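Long-range contacts in putative acetoin utilization protein, acetoin dehydrogenase (Thermus thermophilus, PDB 5AWE), which is of unknown function but combines a tandem pair of CBS motifs with an ACT domain, a make-up consistent with a regulatory, small-molecule-sensing role: residues W6-P11 / V118-T122; V12-P16 / L35-E39; L43-V47 / V80-V85; L136-R142 / V182-V186; A160-A164 / V193-L197. All blocks are in the same frame, centred on the assembly; numbering follows the deposited sequence.

Contact 1 (W6-P11 / V118-T122); sequences WMTKDP and VGIIT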
# COMPACT_ATOMS: atom_id res chain seq x y z
N TRP A 6 -34.33 -7.82 18.82
CA TRP A 6 -33.13 -8.49 18.37
C TRP A 6 -32.02 -7.55 17.91
O TRP A 6 -30.87 -7.97 17.73
CB TRP A 6 -33.50 -9.48 17.27
CG TRP A 6 -34.55 -10.45 17.73
CD1 TRP A 6 -35.91 -10.30 17.63
CD2 TRP A 6 -34.33 -11.66 18.45
NE1 TRP A 6 -36.54 -11.35 18.24
CE2 TRP A 6 -35.60 -12.20 18.75
CE3 TRP A 6 -33.18 -12.36 18.86
CZ2 TRP A 6 -35.76 -13.40 19.45
CZ3 TRP A 6 -33.34 -13.55 19.55
CH2 TRP A 6 -34.62 -14.06 19.84
N MSE A 7 -32.36 -6.27 17.73
CA MSE A 7 -31.38 -5.29 17.29
C MSE A 7 -30.32 -5.01 18.35
O MSE A 7 -30.55 -5.21 19.54
CB MSE A 7 -32.06 -3.97 16.92
CG MSE A 7 -32.54 -3.16 18.11
SE MSE A 7 -33.49 -1.73 17.57
CE MSE A 7 -33.49 -0.79 19.10
N THR A 8 -29.15 -4.56 17.91
CA THR A 8 -28.16 -3.98 18.81
C THR A 8 -28.44 -2.49 18.94
O THR A 8 -28.51 -1.77 17.95
CB THR A 8 -26.74 -4.17 18.26
OG1 THR A 8 -26.43 -5.57 18.19
CG2 THR A 8 -25.73 -3.48 19.16
N LYS A 9 -28.59 -2.02 20.18
CA LYS A 9 -28.95 -0.63 20.41
C LYS A 9 -27.72 0.29 20.39
O LYS A 9 -26.59 -0.16 20.62
CB LYS A 9 -29.68 -0.48 21.74
CG LYS A 9 -31.07 -1.11 21.78
CD LYS A 9 -31.73 -0.94 23.14
CE LYS A 9 -32.03 0.53 23.46
NZ LYS A 9 -33.21 1.07 22.71
N ASP A 10 -27.95 1.56 20.10
CA ASP A 10 -26.90 2.58 20.16
C ASP A 10 -25.64 2.20 19.38
O ASP A 10 -24.56 2.06 19.96
CB ASP A 10 -26.54 2.88 21.62
CG ASP A 10 -27.73 3.36 22.43
OD1 ASP A 10 -28.60 4.06 21.86
OD2 ASP A 10 -27.80 3.04 23.64
N PRO A 11 -25.77 2.02 18.05
CA PRO A 11 -24.61 1.65 17.23
C PRO A 11 -23.66 2.83 17.03
O PRO A 11 -24.03 3.98 17.28
CB PRO A 11 -25.23 1.19 15.92
CG PRO A 11 -26.49 1.98 15.82
CD PRO A 11 -26.99 2.13 17.24
N VAL A 118 -32.27 4.16 16.15
CA VAL A 118 -32.31 3.54 17.47
C VAL A 118 -31.41 2.31 17.62
O VAL A 118 -31.09 1.89 18.73
CB VAL A 118 -33.74 3.13 17.85
CG1 VAL A 118 -34.63 4.36 17.93
CG2 VAL A 118 -34.29 2.14 16.83
N GLY A 119 -31.01 1.73 16.50
CA GLY A 119 -30.10 0.60 16.57
C GLY A 119 -29.76 -0.03 15.22
O GLY A 119 -29.99 0.56 14.16
N ILE A 120 -29.22 -1.24 15.28
CA ILE A 120 -28.83 -1.92 14.06
C ILE A 120 -29.10 -3.43 14.21
O ILE A 120 -28.81 -4.02 15.24
CB ILE A 120 -27.35 -1.64 13.76
CG1 ILE A 120 -27.03 -1.99 12.31
CG2 ILE A 120 -26.46 -2.41 14.72
CD1 ILE A 120 -26.04 -1.05 11.70
N ILE A 121 -29.67 -4.03 13.17
CA ILE A 121 -29.96 -5.47 13.21
C ILE A 121 -29.27 -6.19 12.05
O ILE A 121 -29.33 -5.75 10.89
CB ILE A 121 -31.49 -5.74 13.16
CG1 ILE A 121 -31.76 -7.24 13.30
CG2 ILE A 121 -32.08 -5.20 11.87
CD1 ILE A 121 -33.23 -7.60 13.54
N THR A 122 -28.60 -7.30 12.36
CA THR A 122 -27.80 -7.99 11.35
C THR A 122 -28.36 -9.37 11.06
O THR A 122 -29.32 -9.82 11.69
CB THR A 122 -26.34 -8.15 11.82
OG1 THR A 122 -26.29 -9.07 12.91
CG2 THR A 122 -25.77 -6.80 12.27
O HOH W 1 -26.38 -5.77 15.44
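Thr8 and Lys9 pair antiparallel with Ile120 and Gly119 in the tandem CBS (Bateman) module: a short strand near the N-terminus, from the first CBS motif, adds itself to the edge of the sheet belonging to the second. Thr8 and Ile120 form the hydrogen-bonded pair, with Thr8 N to Ile120 O at 2.7 Å and Ile120 N to Thr8 O at 2.8 Å. Lys9 and Gly119 follow as the non-hydrogen-bonded pair, and a weak bond from Asp10 N to Val118 O closes the ladder. A water accepts from Thr8 OG1 at 2.8 Å and donates to Ile120 O at 3.0 Å. The selenomethionine Met7 starts with CG wedged between its backbone N and carbonyl carbon (chi1 74°), then runs out extended, carrying SE past Gly119 CA. Its methyl CE ends against Val118 CG2 at 3.8 Å, the two side chains crossing at about a right angle. Beside the strand pair, the Pro11 ring rests on the glycine backbone, CD to Gly119 CA at 3.5 Å, and its CB meets Ile120 CG2 at 4.0 Å. Val118 and Gly119 together face Val111 in a classic beta bulge, and the missing side chain at Gly119 lets Thr8 O and the selenium come close. Trp6 turns its indole away, toward Ala129 and Glu132 of helix 123-133. The paired backbone bonds thus fix the register between the two CBS motifs, while the water gives the Thr8 hydroxyl a partner and Ile120 O a second donor.

Contact 2 (V12-P16 / L35-E39); sequences VVVAP and LPVME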
# COMPACT_ATOMS: atom_id res chain seq x y z
N VAL A 12 -22.46 2.54 16.56
CA VAL A 12 -21.50 3.59 16.23
C VAL A 12 -21.92 4.23 14.92
O VAL A 12 -22.29 3.54 13.98
CB VAL A 12 -20.08 3.01 16.06
CG1 VAL A 12 -19.11 4.12 15.69
CG2 VAL A 12 -19.65 2.33 17.36
N VAL A 13 -21.87 5.55 14.86
CA VAL A 13 -22.17 6.22 13.61
C VAL A 13 -20.98 7.06 13.23
O VAL A 13 -20.01 7.15 13.97
CB VAL A 13 -23.44 7.11 13.73
CG1 VAL A 13 -24.61 6.29 14.22
CG2 VAL A 13 -23.18 8.28 14.66
N VAL A 14 -21.04 7.68 12.06
CA VAL A 14 -19.90 8.39 11.55
C VAL A 14 -20.49 9.56 10.75
O VAL A 14 -21.69 9.59 10.49
CB VAL A 14 -19.05 7.43 10.66
CG1 VAL A 14 -19.43 7.55 9.20
CG2 VAL A 14 -17.58 7.66 10.89
N ALA A 15 -19.64 10.52 10.39
CA ALA A 15 -20.09 11.66 9.60
C ALA A 15 -19.49 11.58 8.19
O ALA A 15 -18.41 11.02 7.99
CB ALA A 15 -19.67 12.96 10.27
N PRO A 16 -20.19 12.14 7.19
CA PRO A 16 -19.72 12.12 5.80
C PRO A 16 -18.28 12.59 5.60
O PRO A 16 -17.58 12.11 4.70
CB PRO A 16 -20.73 13.02 5.07
CG PRO A 16 -21.94 13.03 5.95
CD PRO A 16 -21.41 12.95 7.35
N LEU A 35 -21.51 0.91 9.07
CA LEU A 35 -21.45 2.18 9.77
C LEU A 35 -22.46 3.16 9.18
O LEU A 35 -22.23 3.73 8.11
CB LEU A 35 -20.03 2.75 9.65
CG LEU A 35 -19.29 3.22 10.91
CD1 LEU A 35 -19.71 2.41 12.13
CD2 LEU A 35 -17.79 3.06 10.66
N PRO A 36 -23.60 3.34 9.86
CA PRO A 36 -24.58 4.29 9.31
C PRO A 36 -23.94 5.67 9.35
O PRO A 36 -23.10 5.92 10.20
CB PRO A 36 -25.77 4.16 10.26
CG PRO A 36 -25.20 3.62 11.53
CD PRO A 36 -24.03 2.76 11.14
N VAL A 37 -24.32 6.54 8.43
CA VAL A 37 -23.72 7.87 8.35
C VAL A 37 -24.73 8.97 8.68
O VAL A 37 -25.69 9.18 7.95
CB VAL A 37 -23.14 8.13 6.95
CG1 VAL A 37 -22.42 9.49 6.93
CG2 VAL A 37 -22.16 7.02 6.58
N MSE A 38 -24.48 9.68 9.79
CA MSE A 38 -25.36 10.77 10.25
C MSE A 38 -24.89 12.15 9.80
O MSE A 38 -23.70 12.46 9.81
CB MSE A 38 -25.46 10.77 11.78
CG MSE A 38 -25.99 9.47 12.38
SE MSE A 38 -27.61 9.06 11.75
CE MSE A 38 -28.65 10.30 12.59
N GLU A 39 -25.84 12.99 9.42
CA GLU A 39 -25.58 14.40 9.16
C GLU A 39 -26.84 15.21 9.43
O GLU A 39 -27.95 14.80 9.07
CB GLU A 39 -25.14 14.59 7.71
CG GLU A 39 -24.69 16.01 7.38
CD GLU A 39 -24.21 16.15 5.95
OE1 GLU A 39 -24.91 15.66 5.04
OE2 GLU A 39 -23.12 16.74 5.74
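Val14 and Val37 bridge their backbones while the chains run in the same general sense, 54° apart: Met38 N donates to Val14 O at 2.9 Å, approaching almost along the C=O axis, and Val14 N donates to Pro36 O at 3.3 Å, in the carbonyl plane but with a bent N-H...O angle of 135°. Around this bridge the contact is apolar. Val13 places CG1 against Pro36 CG at 3.8 Å, the two groups at about a right angle, while its CB meets Met38 CG at 3.7 Å. Met38, a selenomethionine, uses CG for this touch; beyond it the chain is bent at chi2 and chi3 and leads away. Val37 sends its two methyls to different partners: CG2 to Val14 CG1 at 3.8 Å, and CG1, anti to the backbone N (chi1 -176°), to Pro16 CD at 3.6 Å. Leu35 CD1 approaches Val12, nearest its carbonyl oxygen. The loop 12-16 thereby lines the edge of strand 34-39, whose other edge pairs with strand 42-48. Val12 packs on Leu26 and Lys30 of helix 20-30, Val14 and Val37 share Val77, and Val13, Pro36 and Met38 all meet Leu117 of strand 116-122 in the second CBS motif.

Contact 3 (L43-V47 / V80-V85); sequences LVGLV and VMARPV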
# COMPACT_ATOMS: atom_id res chain seq x y z
N LEU A 43 -30.16 10.35 8.87
CA LEU A 43 -29.41 9.28 8.22
C LEU A 43 -29.22 9.61 6.75
O LEU A 43 -30.19 9.71 6.00
CB LEU A 43 -30.16 7.96 8.36
CG LEU A 43 -29.44 6.69 7.90
CD1 LEU A 43 -28.21 6.45 8.76
CD2 LEU A 43 -30.40 5.51 8.01
N VAL A 44 -27.97 9.78 6.31
CA VAL A 44 -27.73 10.22 4.94
C VAL A 44 -26.98 9.21 4.09
O VAL A 44 -26.72 9.44 2.91
CB VAL A 44 -26.96 11.57 4.89
CG1 VAL A 44 -27.70 12.61 5.72
CG2 VAL A 44 -25.53 11.39 5.38
N GLY A 45 -26.61 8.08 4.70
CA GLY A 45 -25.84 7.09 3.97
C GLY A 45 -25.39 5.94 4.83
O GLY A 45 -25.58 5.95 6.05
N LEU A 46 -24.80 4.93 4.20
CA LEU A 46 -24.36 3.74 4.90
C LEU A 46 -23.08 3.19 4.28
O LEU A 46 -22.93 3.17 3.05
CB LEU A 46 -25.46 2.67 4.86
CG LEU A 46 -25.30 1.43 5.75
CD1 LEU A 46 -24.53 0.37 5.02
CD2 LEU A 46 -24.60 1.81 7.05
N VAL A 47 -22.16 2.75 5.14
CA VAL A 47 -20.89 2.20 4.69
C VAL A 47 -20.58 0.89 5.40
O VAL A 47 -20.78 0.77 6.61
CB VAL A 47 -19.73 3.20 4.95
CG1 VAL A 47 -19.86 4.41 4.05
CG2 VAL A 47 -19.74 3.63 6.39
N VAL A 80 -17.91 7.41 -0.64
CA VAL A 80 -18.07 5.97 -0.79
C VAL A 80 -19.34 5.42 -0.15
O VAL A 80 -19.65 4.23 -0.30
CB VAL A 80 -16.85 5.22 -0.19
CG1 VAL A 80 -15.58 5.63 -0.93
CG2 VAL A 80 -16.73 5.53 1.30
N MSE A 81 -20.09 6.26 0.55
CA MSE A 81 -21.27 5.78 1.25
C MSE A 81 -22.40 5.45 0.27
O MSE A 81 -22.45 5.98 -0.84
CB MSE A 81 -21.75 6.80 2.30
CG MSE A 81 -22.21 8.15 1.76
SE MSE A 81 -22.63 9.31 3.10
CE MSE A 81 -23.74 10.40 2.24
N ALA A 82 -23.28 4.55 0.69
CA ALA A 82 -24.38 4.10 -0.16
C ALA A 82 -25.64 4.85 0.20
O ALA A 82 -25.89 5.12 1.37
CB ALA A 82 -24.60 2.62 -0.00
N ARG A 83 -26.43 5.18 -0.82
CA ARG A 83 -27.78 5.66 -0.60
C ARG A 83 -28.66 5.41 -1.82
O ARG A 83 -28.17 5.19 -2.93
CB ARG A 83 -27.78 7.15 -0.24
CG ARG A 83 -27.35 8.09 -1.34
CD ARG A 83 -27.27 9.53 -0.82
NE ARG A 83 -28.49 9.93 -0.11
CZ ARG A 83 -28.64 11.09 0.53
NH1 ARG A 83 -29.78 11.36 1.15
NH2 ARG A 83 -27.65 11.98 0.56
N PRO A 84 -29.99 5.42 -1.63
CA PRO A 84 -30.59 5.65 -0.31
C PRO A 84 -30.42 4.41 0.58
O PRO A 84 -30.29 3.29 0.08
CB PRO A 84 -32.05 5.94 -0.64
CG PRO A 84 -32.29 5.19 -1.92
CD PRO A 84 -30.99 5.21 -2.68
N VAL A 85 -30.39 4.62 1.90
CA VAL A 85 -30.17 3.51 2.83
C VAL A 85 -31.46 2.72 3.05
O VAL A 85 -32.52 3.30 3.28
CB VAL A 85 -29.68 4.02 4.20
CG1 VAL A 85 -29.33 2.84 5.09
CG2 VAL A 85 -28.47 4.93 4.01
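Leu46 and Ala82 form a single antiparallel hydrogen-bonded pair within the CBS tandem, through which the 80-85 loop of the second motif lies along strand 42-48 of the first. Ala82 N reaches Leu46 O at 2.8 Å and nearly straight (167°), whereas Leu46 N meets a lone pair of Ala82 O at 3.0 Å with a more bent N-H. Flanking this pair, the selenomethionine Met81 lies across the strand: its CB abuts Val47 CG1 at 3.5 Å, SE passes over Gly45 CA, and CE reaches Val44 CG2 at 3.7 Å. Its CG sits between N and the carbonyl carbon (chi1 64°), and the extended chain beyond carries the methyl that far. Val85 points at the strand, laying CG2 on the Gly45 backbone and CG1 beside Leu46 CB and Leu43 CD2. Further out, Val44 and Gly45 share Val37 as their partner in a classic beta bulge; the backbone at Gly45, bare of any side chain, admits the selenium. Val37 also touches Met81, Val47 packs on Val77, and Val85 on Pro110 of strand 108-113. Arg83, bent at chi3, brings its guanidinium beside the bulge, where Val44 O sits 3.4 Å above the guanidinium plane, over its centre.

Contact 4 (L136-R142 / V182-V186); sequences LKLGGLR and VMRVV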
# COMPACT_ATOMS: atom_id res chain seq x y z
N LEU A 136 -35.11 -24.28 17.94
CA LEU A 136 -34.11 -25.17 17.35
C LEU A 136 -33.11 -25.63 18.41
O LEU A 136 -32.29 -26.51 18.16
CB LEU A 136 -33.37 -24.45 16.21
CG LEU A 136 -34.23 -23.80 15.12
CD1 LEU A 136 -33.34 -23.22 14.03
CD2 LEU A 136 -35.21 -24.81 14.52
N LYS A 137 -33.20 -25.03 19.59
CA LYS A 137 -32.30 -25.38 20.68
C LYS A 137 -33.02 -26.08 21.83
O LYS A 137 -32.44 -26.28 22.89
CB LYS A 137 -31.61 -24.13 21.22
CG LYS A 137 -30.40 -23.69 20.43
CD LYS A 137 -29.82 -22.42 21.02
CE LYS A 137 -28.43 -22.13 20.46
NZ LYS A 137 -27.44 -23.19 20.81
N LEU A 138 -34.29 -26.43 21.63
CA LEU A 138 -35.10 -26.99 22.71
C LEU A 138 -35.09 -28.51 22.77
O LEU A 138 -35.82 -29.11 23.57
CB LEU A 138 -36.54 -26.51 22.61
CG LEU A 138 -36.75 -25.00 22.76
CD1 LEU A 138 -38.24 -24.72 22.80
CD2 LEU A 138 -36.07 -24.50 24.04
N GLY A 139 -34.28 -29.15 21.93
CA GLY A 139 -34.30 -30.60 21.87
C GLY A 139 -35.67 -31.11 21.45
O GLY A 139 -36.31 -30.55 20.56
N GLY A 140 -36.12 -32.19 22.07
CA GLY A 140 -37.37 -32.79 21.65
C GLY A 140 -37.18 -33.53 20.35
O GLY A 140 -36.11 -34.11 20.12
N LEU A 141 -38.20 -33.53 19.50
CA LEU A 141 -38.14 -34.24 18.23
C LEU A 141 -38.47 -33.34 17.06
O LEU A 141 -39.41 -32.54 17.10
CB LEU A 141 -39.11 -35.43 18.22
CG LEU A 141 -38.78 -36.62 19.12
CD1 LEU A 141 -39.69 -37.81 18.76
CD2 LEU A 141 -37.32 -37.00 18.94
N ARG A 142 -37.68 -33.49 16.00
CA ARG A 142 -37.98 -32.85 14.73
C ARG A 142 -38.70 -33.86 13.84
O ARG A 142 -38.14 -34.87 13.43
CB ARG A 142 -36.67 -32.39 14.08
CG ARG A 142 -36.82 -31.75 12.72
CD ARG A 142 -35.44 -31.54 12.10
NE ARG A 142 -35.47 -30.71 10.91
CZ ARG A 142 -35.52 -31.18 9.67
NH1 ARG A 142 -35.55 -32.49 9.47
NH2 ARG A 142 -35.49 -30.35 8.63
N VAL A 182 -42.56 -29.64 8.76
CA VAL A 182 -41.49 -29.90 9.71
C VAL A 182 -41.96 -29.36 11.05
O VAL A 182 -42.26 -28.16 11.19
CB VAL A 182 -40.15 -29.23 9.26
CG1 VAL A 182 -39.06 -29.48 10.30
CG2 VAL A 182 -39.70 -29.81 7.93
N MSE A 183 -42.05 -30.25 12.03
CA MSE A 183 -42.73 -29.93 13.28
C MSE A 183 -41.77 -30.24 14.41
O MSE A 183 -41.14 -31.29 14.43
CB MSE A 183 -44.01 -30.77 13.41
CG MSE A 183 -44.92 -30.38 14.58
SE MSE A 183 -46.26 -31.59 14.88
CE MSE A 183 -47.51 -30.57 15.27
N ARG A 184 -41.65 -29.31 15.36
CA ARG A 184 -40.84 -29.57 16.53
C ARG A 184 -41.74 -29.71 17.74
O ARG A 184 -42.55 -28.83 18.02
CB ARG A 184 -39.81 -28.46 16.73
CG ARG A 184 -38.62 -28.62 15.80
CD ARG A 184 -37.70 -27.43 15.79
NE ARG A 184 -36.67 -27.60 14.76
CZ ARG A 184 -35.55 -28.29 14.93
NH1 ARG A 184 -35.30 -28.89 16.09
NH2 ARG A 184 -34.67 -28.39 13.94
N VAL A 185 -41.61 -30.83 18.43
CA VAL A 185 -42.45 -31.12 19.58
C VAL A 185 -41.56 -31.38 20.79
O VAL A 185 -40.44 -31.87 20.65
CB VAL A 185 -43.34 -32.36 19.31
CG1 VAL A 185 -44.32 -32.07 18.16
CG2 VAL A 185 -42.45 -33.57 18.98
N VAL A 186 -42.07 -31.01 21.96
CA VAL A 186 -41.30 -31.13 23.19
C VAL A 186 -42.17 -31.60 24.35
O VAL A 186 -43.40 -31.66 24.23
CB VAL A 186 -40.67 -29.78 23.61
CG1 VAL A 186 -39.71 -29.28 22.53
CG2 VAL A 186 -41.77 -28.77 23.88
O HOH W 2 -36.62 -28.51 18.69
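Arg184 NH1 is bridged to Gly139 across the contact by a water that accepts from NH1 at 2.9 Å and donates to Gly139 O at 2.8 Å; the same nitrogen also bonds Gly210 O. Leu136 CD2 comes over one face of the guanidinium, 3.2 Å from Arg184 NE, and Arg142 CG lies over the opposite one, offset toward the rim. Arg142 is extended as far as NE from a CG anti to its N (chi1 178°), and Val182 CG1 lies over its guanidinium face, 3.8 Å from Arg142 NE. The two guanidinium planes are 65° apart, with Arg184 NH2 at the edge of the Arg142 group. Both arginines leave from the same face of the antiparallel ACT-domain sheet, whose Leu141-Val185 pair is closed by Leu141 N to Val185 O at 3.0 Å and Val185 N to Leu141 O at 3.1 Å. On the other face, Leu141 CB packs on Val185 CG2. Glu95 of the second subunit binds both charges, its OE1 forming salt bridges to Arg142 NE and Arg184 NH2. This shared carboxylate probably balances the positive charge gathered here, and the two salt bridges link the ACT sheet to a CBS motif of the partner subunit.

Contact 5 (A160-A164 / V193-L197); sequences AVPPA and VPKRL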
# COMPACT_ATOMS: atom_id res chain seq x y z
N ALA A 160 -52.75 -35.65 17.99
CA ALA A 160 -51.91 -36.79 18.32
C ALA A 160 -50.75 -36.42 19.26
O ALA A 160 -50.23 -37.28 19.97
CB ALA A 160 -51.36 -37.43 17.03
N VAL A 161 -50.36 -35.15 19.28
CA VAL A 161 -49.19 -34.75 20.03
C VAL A 161 -49.31 -34.83 21.57
O VAL A 161 -48.39 -35.33 22.23
CB VAL A 161 -48.75 -33.30 19.67
CG1 VAL A 161 -47.50 -32.92 20.47
CG2 VAL A 161 -48.48 -33.20 18.18
N PRO A 162 -50.43 -34.35 22.15
CA PRO A 162 -50.55 -34.43 23.61
C PRO A 162 -50.23 -35.83 24.11
O PRO A 162 -50.48 -36.81 23.42
CB PRO A 162 -52.01 -34.03 23.87
CG PRO A 162 -52.37 -33.17 22.71
CD PRO A 162 -51.64 -33.80 21.53
N PRO A 163 -49.70 -35.95 25.34
CA PRO A 163 -49.38 -34.90 26.32
C PRO A 163 -48.23 -33.95 25.96
O PRO A 163 -47.93 -33.02 26.73
CB PRO A 163 -49.09 -35.68 27.59
CG PRO A 163 -48.52 -36.96 27.10
CD PRO A 163 -49.21 -37.27 25.78
N ALA A 164 -47.57 -34.17 24.82
CA ALA A 164 -46.45 -33.33 24.42
C ALA A 164 -46.93 -32.02 23.78
O ALA A 164 -48.11 -31.89 23.44
CB ALA A 164 -45.54 -34.08 23.44
N VAL A 193 -44.95 -39.49 20.28
CA VAL A 193 -45.64 -38.74 19.23
C VAL A 193 -45.68 -39.43 17.88
O VAL A 193 -46.74 -39.53 17.28
CB VAL A 193 -45.03 -37.35 19.01
CG1 VAL A 193 -45.79 -36.65 17.90
CG2 VAL A 193 -45.08 -36.53 20.28
N PRO A 194 -44.52 -39.90 17.38
CA PRO A 194 -44.47 -40.58 16.07
C PRO A 194 -45.46 -41.74 15.98
O PRO A 194 -46.18 -41.90 14.99
CB PRO A 194 -43.02 -41.06 15.95
CG PRO A 194 -42.26 -40.20 16.89
CD PRO A 194 -43.20 -39.90 18.03
N LYS A 195 -45.49 -42.55 17.04
CA LYS A 195 -46.48 -43.62 17.15
C LYS A 195 -47.87 -43.02 16.93
O LYS A 195 -48.52 -43.29 15.91
CB LYS A 195 -46.42 -44.26 18.54
CG LYS A 195 -45.01 -44.63 19.01
CD LYS A 195 -44.59 -46.02 18.52
CE LYS A 195 -45.30 -47.13 19.28
NZ LYS A 195 -44.78 -48.48 18.93
N ARG A 196 -48.29 -42.20 17.88
CA ARG A 196 -49.63 -41.62 17.88
C ARG A 196 -50.01 -41.02 16.53
O ARG A 196 -51.14 -41.20 16.07
CB ARG A 196 -49.73 -40.55 18.96
CG ARG A 196 -49.55 -41.07 20.37
CD ARG A 196 -50.00 -40.05 21.38
NE ARG A 196 -49.03 -38.97 21.54
CZ ARG A 196 -48.08 -38.97 22.47
NH1 ARG A 196 -47.99 -39.98 23.32
NH2 ARG A 196 -47.23 -37.96 22.55
N LEU A 197 -49.07 -40.33 15.89
CA LEU A 197 -49.35 -39.68 14.62
C LEU A 197 -49.83 -40.67 13.55
O LEU A 197 -50.87 -40.47 12.93
CB LEU A 197 -48.10 -38.95 14.11
CG LEU A 197 -47.80 -37.58 14.73
CD1 LEU A 197 -46.42 -37.10 14.30
CD2 LEU A 197 -48.87 -36.58 14.29
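Arg196 of helix 193-199 lays its guanidinium against the turn at Ala160-Ala164, and three successive carbonyls of that turn meet it from different directions. Ala160 O lies in the guanidinium plane at its edge, accepting from Arg196 NE at 2.6 Å, with the C=O pointing almost straight at the nitrogen (176°), although the N-H itself is bent. Val161 O takes a weak bond from Arg196 NH2 at 2.9 Å, approaching obliquely. It also accepts Ala164 N at 3.0 Å, a bond that closes the turn. Pro162 O stands over one face, 3.1 Å above the plane and offset toward the rim, too poorly angled for a hydrogen bond to Arg196 NE. Pro163 CD lies on that same face; the peptide between Pro162 and Pro163 is cis. Val193 N lies over the opposite face. The arginine chain leaves the helix with CG beside its N and folds at chi3 (-76°), which turns NE back onto the turn. Asp189 adds a salt bridge to Arg196 NH1. Apolar pairs complete the seam: Ala160 CB sits on Leu197 CD2 at 3.8 Å, and Ala164 CB on Val193 CG2 at 4.0 Å. The contact ties the link between helix 153-158 and strand 165-175 to the second helix of the ACT domain. Beneath it, Val161 packs on Met183 and Val185 of strand 178-186, while Val193 and Leu197 rest on Ile143 of strand 141-148; Pro162 touches Pro151 of the second subunit.

In the fold
Contacts 1 and 3 are matching exchanges, their centres 17 Å apart: each joins a short segment of one CBS motif to a strand of the other, with a selenomethionine crossing a bulge glycine in both. Contact 2 continues directly from contact 1 along the chain and touches contact 3, centres 9 Å apart, through probable hydrogen bonds between neighbouring strands, Leu35 N to Val47 O at 2.6 Å and Val37 N to Gly45 O at 2.8 Å. Contacts 4 and 5 lie in the ACT domain, 13 Å between centres, sharing packing of Val161 on Val185 and Met183. The centres of contacts 2 and 5 are 54 Å apart. Contacts 4 and 5 both reach the second subunit.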